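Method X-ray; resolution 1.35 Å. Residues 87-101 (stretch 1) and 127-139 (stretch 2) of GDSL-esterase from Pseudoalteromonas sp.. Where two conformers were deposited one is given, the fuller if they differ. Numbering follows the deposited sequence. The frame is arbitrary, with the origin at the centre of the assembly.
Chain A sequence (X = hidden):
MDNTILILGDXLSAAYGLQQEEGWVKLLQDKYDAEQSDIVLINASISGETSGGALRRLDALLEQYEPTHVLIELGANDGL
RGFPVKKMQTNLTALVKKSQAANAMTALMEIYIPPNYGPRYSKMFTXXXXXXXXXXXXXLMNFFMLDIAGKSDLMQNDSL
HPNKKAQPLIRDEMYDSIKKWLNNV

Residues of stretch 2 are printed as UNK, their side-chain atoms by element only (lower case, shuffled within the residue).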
# COMPACT_ATOMS: atom_id res chain seq x y z
N LYS A 87 -11.82 5.49 -13.21
CA LYS A 87 -10.78 4.77 -13.89
C LYS A 87 -9.83 4.16 -12.88
O LYS A 87 -9.41 3.01 -13.04
CB LYS A 87 -10.02 5.70 -14.87
CG LYS A 87 -8.96 4.93 -15.64
CD LYS A 87 -9.57 3.78 -16.48
CE LYS A 87 -8.50 2.93 -17.17
NZ LYS A 87 -9.10 1.85 -18.02
N MET A 88 -9.45 4.91 -11.83
CA MET A 88 -8.62 4.32 -10.76
C MET A 88 -9.33 3.09 -10.19
O MET A 88 -8.66 2.07 -9.95
CB MET A 88 -8.41 5.36 -9.67
CG MET A 88 -7.51 4.81 -8.56
SD MET A 88 -7.37 5.90 -7.12
CE MET A 88 -8.96 5.65 -6.34
N GLN A 89 -10.63 3.16 -9.96
CA GLN A 89 -11.37 2.04 -9.40
C GLN A 89 -11.33 0.85 -10.34
O GLN A 89 -11.13 -0.30 -9.91
CB GLN A 89 -12.78 2.53 -9.10
CG GLN A 89 -13.60 1.56 -8.33
CD GLN A 89 -14.84 2.17 -7.75
OE1 GLN A 89 -14.93 3.39 -7.59
NE2 GLN A 89 -15.81 1.33 -7.46
N THR A 90 -11.50 1.06 -11.64
CA THR A 90 -11.38 -0.01 -12.62
C THR A 90 -10.01 -0.64 -12.54
O THR A 90 -9.85 -1.88 -12.55
CB THR A 90 -11.66 0.56 -14.03
OG1 THR A 90 -13.03 0.98 -14.03
CG2 THR A 90 -11.42 -0.48 -15.13
N ASN A 91 -8.96 0.17 -12.50
CA ASN A 91 -7.62 -0.33 -12.46
C ASN A 91 -7.34 -1.12 -11.19
O ASN A 91 -6.78 -2.23 -11.27
CB ASN A 91 -6.56 0.80 -12.52
CG ASN A 91 -6.49 1.50 -13.84
OD1 ASN A 91 -6.95 1.00 -14.86
ND2 ASN A 91 -5.98 2.68 -13.78
N LEU A 92 -7.72 -0.59 -10.02
CA LEU A 92 -7.48 -1.29 -8.77
C LEU A 92 -8.30 -2.56 -8.69
O LEU A 92 -7.81 -3.57 -8.16
CB LEU A 92 -7.79 -0.36 -7.59
CG LEU A 92 -6.88 0.84 -7.41
CD1 LEU A 92 -7.47 1.74 -6.32
CD2 LEU A 92 -5.45 0.47 -7.03
N THR A 93 -9.52 -2.57 -9.20
CA THR A 93 -10.33 -3.80 -9.19
C THR A 93 -9.65 -4.85 -10.02
O THR A 93 -9.60 -6.02 -9.63
CB THR A 93 -11.71 -3.48 -9.73
OG1 THR A 93 -12.31 -2.52 -8.87
CG2 THR A 93 -12.59 -4.72 -9.75
N ALA A 94 -9.10 -4.49 -11.17
CA ALA A 94 -8.39 -5.46 -12.01
C ALA A 94 -7.16 -5.95 -11.31
O ALA A 94 -6.81 -7.15 -11.44
CB ALA A 94 -8.07 -4.81 -13.36
N LEU A 95 -6.41 -5.12 -10.58
CA LEU A 95 -5.27 -5.55 -9.80
C LEU A 95 -5.69 -6.58 -8.81
O LEU A 95 -5.00 -7.62 -8.64
CB LEU A 95 -4.53 -4.41 -9.05
CG LEU A 95 -3.75 -3.38 -9.85
CD1 LEU A 95 -3.36 -2.15 -9.05
CD2 LEU A 95 -2.51 -4.09 -10.43
N VAL A 96 -6.76 -6.33 -8.06
CA VAL A 96 -7.25 -7.29 -7.07
C VAL A 96 -7.65 -8.58 -7.74
O VAL A 96 -7.27 -9.67 -7.28
CB VAL A 96 -8.44 -6.68 -6.30
CG1 VAL A 96 -9.05 -7.72 -5.43
CG2 VAL A 96 -7.95 -5.47 -5.45
N LYS A 97 -8.40 -8.52 -8.83
CA LYS A 97 -8.88 -9.74 -9.47
C LYS A 97 -7.75 -10.54 -10.06
O LYS A 97 -7.77 -11.78 -9.99
CB LYS A 97 -9.96 -9.47 -10.50
CG LYS A 97 -11.21 -8.99 -9.80
CD LYS A 97 -12.40 -8.89 -10.71
CE LYS A 97 -13.70 -8.72 -9.91
NZ LYS A 97 -14.87 -8.82 -10.85
N LYS A 98 -6.71 -9.91 -10.60
CA LYS A 98 -5.55 -10.66 -11.11
C LYS A 98 -4.85 -11.37 -9.95
O LYS A 98 -4.47 -12.56 -10.06
CB LYS A 98 -4.55 -9.71 -11.77
CG LYS A 98 -4.85 -9.26 -13.14
CD LYS A 98 -3.69 -8.33 -13.60
CE LYS A 98 -3.92 -7.75 -14.99
NZ LYS A 98 -3.81 -8.77 -16.06
N SER A 99 -4.69 -10.70 -8.83
CA SER A 99 -4.07 -11.34 -7.68
C SER A 99 -4.87 -12.52 -7.17
O SER A 99 -4.30 -13.61 -6.90
CB SER A 99 -3.84 -10.31 -6.57
OG SER A 99 -3.06 -9.20 -6.98
N GLN A 100 -6.19 -12.36 -7.06
CA GLN A 100 -7.04 -13.44 -6.60
C GLN A 100 -7.04 -14.61 -7.57
O GLN A 100 -7.06 -15.77 -7.16
CB GLN A 100 -8.47 -12.90 -6.37
CG GLN A 100 -8.52 -11.91 -5.21
CD GLN A 100 -9.87 -11.27 -5.05
OE1 GLN A 100 -10.61 -11.10 -6.04
NE2 GLN A 100 -10.23 -10.88 -3.83
N ALA A 101 -7.02 -14.32 -8.88
CA ALA A 101 -6.99 -15.38 -9.88
C ALA A 101 -5.70 -16.16 -9.79
O ALA A 101 -5.68 -17.33 -10.17
CB ALA A 101 -7.15 -14.80 -11.27
N UNK A 127 -13.57 6.85 -0.71
CA UNK A 127 -14.65 5.90 -0.67
C UNK A 127 -14.52 4.84 -1.73
O UNK A 127 -15.07 3.70 -1.57
c UNK A 127 -15.99 6.61 -0.67
o UNK A 127 -16.20 7.23 -1.93
N UNK A 128 -13.79 5.10 -2.81
CA UNK A 128 -13.68 4.08 -3.83
C UNK A 128 -12.99 2.82 -3.28
O UNK A 128 -13.29 1.72 -3.76
o UNK A 128 -11.55 4.74 -4.82
c UNK A 128 -12.94 4.60 -5.08
N UNK A 129 -12.10 2.93 -2.30
CA UNK A 129 -11.43 1.74 -1.78
C UNK A 129 -12.44 0.84 -1.06
O UNK A 129 -12.38 -0.39 -1.23
c UNK A 129 -9.23 4.28 -1.58
c UNK A 129 -9.19 2.91 -1.54
c UNK A 129 -8.32 5.01 -2.33
c UNK A 129 -7.28 3.01 -3.00
c UNK A 129 -7.35 4.37 -3.04
c UNK A 129 -10.27 2.12 -0.85
c UNK A 129 -8.21 2.27 -2.31
N UNK A 130 -13.38 1.43 -0.34
CA UNK A 130 -14.44 0.63 0.31
C UNK A 130 -15.27 -0.06 -0.78
O UNK A 130 -15.62 -1.24 -0.66
c UNK A 130 -15.31 1.49 1.11
c UNK A 130 -16.40 0.71 1.82
o UNK A 130 -14.47 2.12 2.12
N UNK A 131 -15.63 0.64 -1.84
CA UNK A 131 -16.41 0.02 -2.92
C UNK A 131 -15.69 -1.12 -3.60
O UNK A 131 -16.29 -2.17 -3.87
c UNK A 131 -17.73 3.42 -4.12
c UNK A 131 -17.72 2.17 -3.34
c UNK A 131 -16.78 1.11 -3.94
n UNK A 131 -17.73 4.55 -3.43
o UNK A 131 -17.80 3.35 -5.35
N UNK A 132 -14.36 -1.00 -3.80
CA UNK A 132 -13.60 -2.11 -4.41
C UNK A 132 -13.61 -3.26 -3.46
O UNK A 132 -13.78 -4.43 -3.91
c UNK A 132 -12.14 -0.56 -5.73
c UNK A 132 -12.17 -1.65 -4.66
c UNK A 132 -11.28 -2.82 -5.08
c UNK A 132 -10.87 0.30 -5.68
N UNK A 133 -13.46 -3.06 -2.14
CA UNK A 133 -13.50 -4.14 -1.21
C UNK A 133 -14.86 -4.85 -1.23
O UNK A 133 -14.92 -6.08 -1.18
c UNK A 133 -13.19 -3.58 0.15
o UNK A 133 -13.35 -4.61 1.05
N UNK A 134 -15.96 -4.11 -1.33
CA UNK A 134 -17.26 -4.76 -1.43
C UNK A 134 -17.35 -5.61 -2.68
O UNK A 134 -17.94 -6.71 -2.63
o UNK A 134 -20.86 -2.11 0.19
c UNK A 134 -18.62 -2.94 -0.12
o UNK A 134 -19.40 -0.82 -0.45
c UNK A 134 -19.70 -1.96 -0.21
c UNK A 134 -18.40 -3.72 -1.48
N UNK A 135 -16.82 -5.11 -3.78
CA UNK A 135 -16.91 -5.76 -5.12
C UNK A 135 -16.07 -7.04 -5.18
O UNK A 135 -16.44 -7.96 -5.92
o UNK A 135 -18.55 -3.68 -5.95
c UNK A 135 -16.42 -4.77 -6.20
c UNK A 135 -17.47 -3.70 -6.54
o UNK A 135 -17.20 -2.81 -7.40
N UNK A 136 -14.97 -7.09 -4.46
CA UNK A 136 -13.96 -8.14 -4.66
C UNK A 136 -13.73 -8.93 -3.43
O UNK A 136 -13.00 -9.94 -3.50
o UNK A 136 -12.13 -6.67 -3.97
c UNK A 136 -12.69 -6.73 -6.32
c UNK A 136 -12.63 -7.54 -5.03
N UNK A 137 -14.16 -8.50 -2.25
CA UNK A 137 -13.80 -9.11 -0.96
C UNK A 137 -12.35 -8.90 -0.59
O UNK A 137 -11.89 -9.56 0.35
o UNK A 137 -14.93 -9.99 1.51
c UNK A 137 -14.50 -10.84 0.71
n UNK A 137 -14.17 -12.05 1.09
c UNK A 137 -14.23 -10.56 -0.76
N UNK A 138 -11.62 -8.02 -1.25
CA UNK A 138 -10.29 -7.69 -0.76
C UNK A 138 -10.39 -7.15 0.64
O UNK A 138 -11.31 -6.37 0.97
c UNK A 138 -9.66 -6.64 -1.64
N UNK A 139 -9.43 -7.40 1.46
CA UNK A 139 -9.34 -6.96 2.86
C UNK A 139 -8.93 -5.48 2.90
O UNK A 139 -7.83 -5.18 2.39
c UNK A 139 -7.41 -6.61 6.87
c UNK A 139 -8.13 -7.51 4.99
c UNK A 139 -8.98 -7.85 5.98
n UNK A 139 -8.51 -7.29 7.14
n UNK A 139 -7.13 -6.78 5.58
c UNK A 139 -8.24 -7.83 3.55
O HOH W 1 -14.94 -1.80 -8.30
O HOH W 2 -16.74 -8.53 -8.83

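Position 127 carries one carbon and one oxygen, and its CA-to-CB bond points away from stretch 1: Ser-127. Position 128 has the same pair, but its CA-to-CB bond points toward stretch 1; its oxygen lies 3.1 Å from Met-88 CE and its CB 3.4 Å from Gln-89 OE1. This is Ser-128; the CA atoms of Gln-89 and Ser-128 are 6.4 Å apart.

Position 129 bears one carbon and a ring of six carbons. Its CB points away, yet the ring swings back to meet Leu-92 and Met-88 obliquely: Phe-129, with CE1 3.6 Å from Leu-92 CD1 and CZ 3.9 Å from Met-88 CE.

At position 130 one carbon carries an oxygen and a carbon, out of reach of stretch 1: Thr-130. Position 131 has three carbons, the last holding an oxygen and a nitrogen, which makes it Gln-131; its OE1 stands 3.5 Å from Gln-89 NE2.

Position 132 has four carbons, forked at the first, one arm two carbons long: Ile-132. It fills a hole among Gln-89, Leu-92, Thr-93 and Val-96, with CD1 3.7 Å from Leu-92 CB and CG1 3.7 Å from Gln-89 CG.

Position 133, one carbon and one oxygen, with its CA-to-CB bond pointing away from stretch 1, is Ser-133; its OG donates a hydrogen bond to the backbone O of 138, within the same stretch. Position 134, three carbons ending in two oxygens, reaches nothing on stretch 1: Glu-134. Position 135 is shorter, two carbons and two oxygens: Asp-135. A water donates to its OD2 and to Thr-93 OG1; another links its backbone O to Lys-97 NZ.

Position 136, one carbon bearing an oxygen and a carbon, sits among Thr-93, Val-96, Lys-97 and Gln-100: Thr-136. Its OG1 donates to Ile-132 O and accepts from the backbone N of 138. Position 137 holds two carbons, the second with an oxygen and a nitrogen: Asn-137, whose positive phi takes the chain out of the helix. Position 138 has a lone carbon, CB, 4.0 Å from Val-96 CG1: Ala-138. Position 139, one carbon and a five-membered ring with two nitrogens, is His-139, beyond reach.

The rule is a ladder of knobs. The helices cross at -38°, and Gln-89, Ile-132 and Thr-136 each enter a hole in the partner, while Phe-129 and Ala-138 extend the apolar packing. Where the second helix ends, Gln-100 NE2 donates to Thr-136 O at 2.9 Å, the single direct hydrogen bond between the stretches; water serves the more polar margin.

Stretch 2, residues 127-139: SSFTQISEDTNAH
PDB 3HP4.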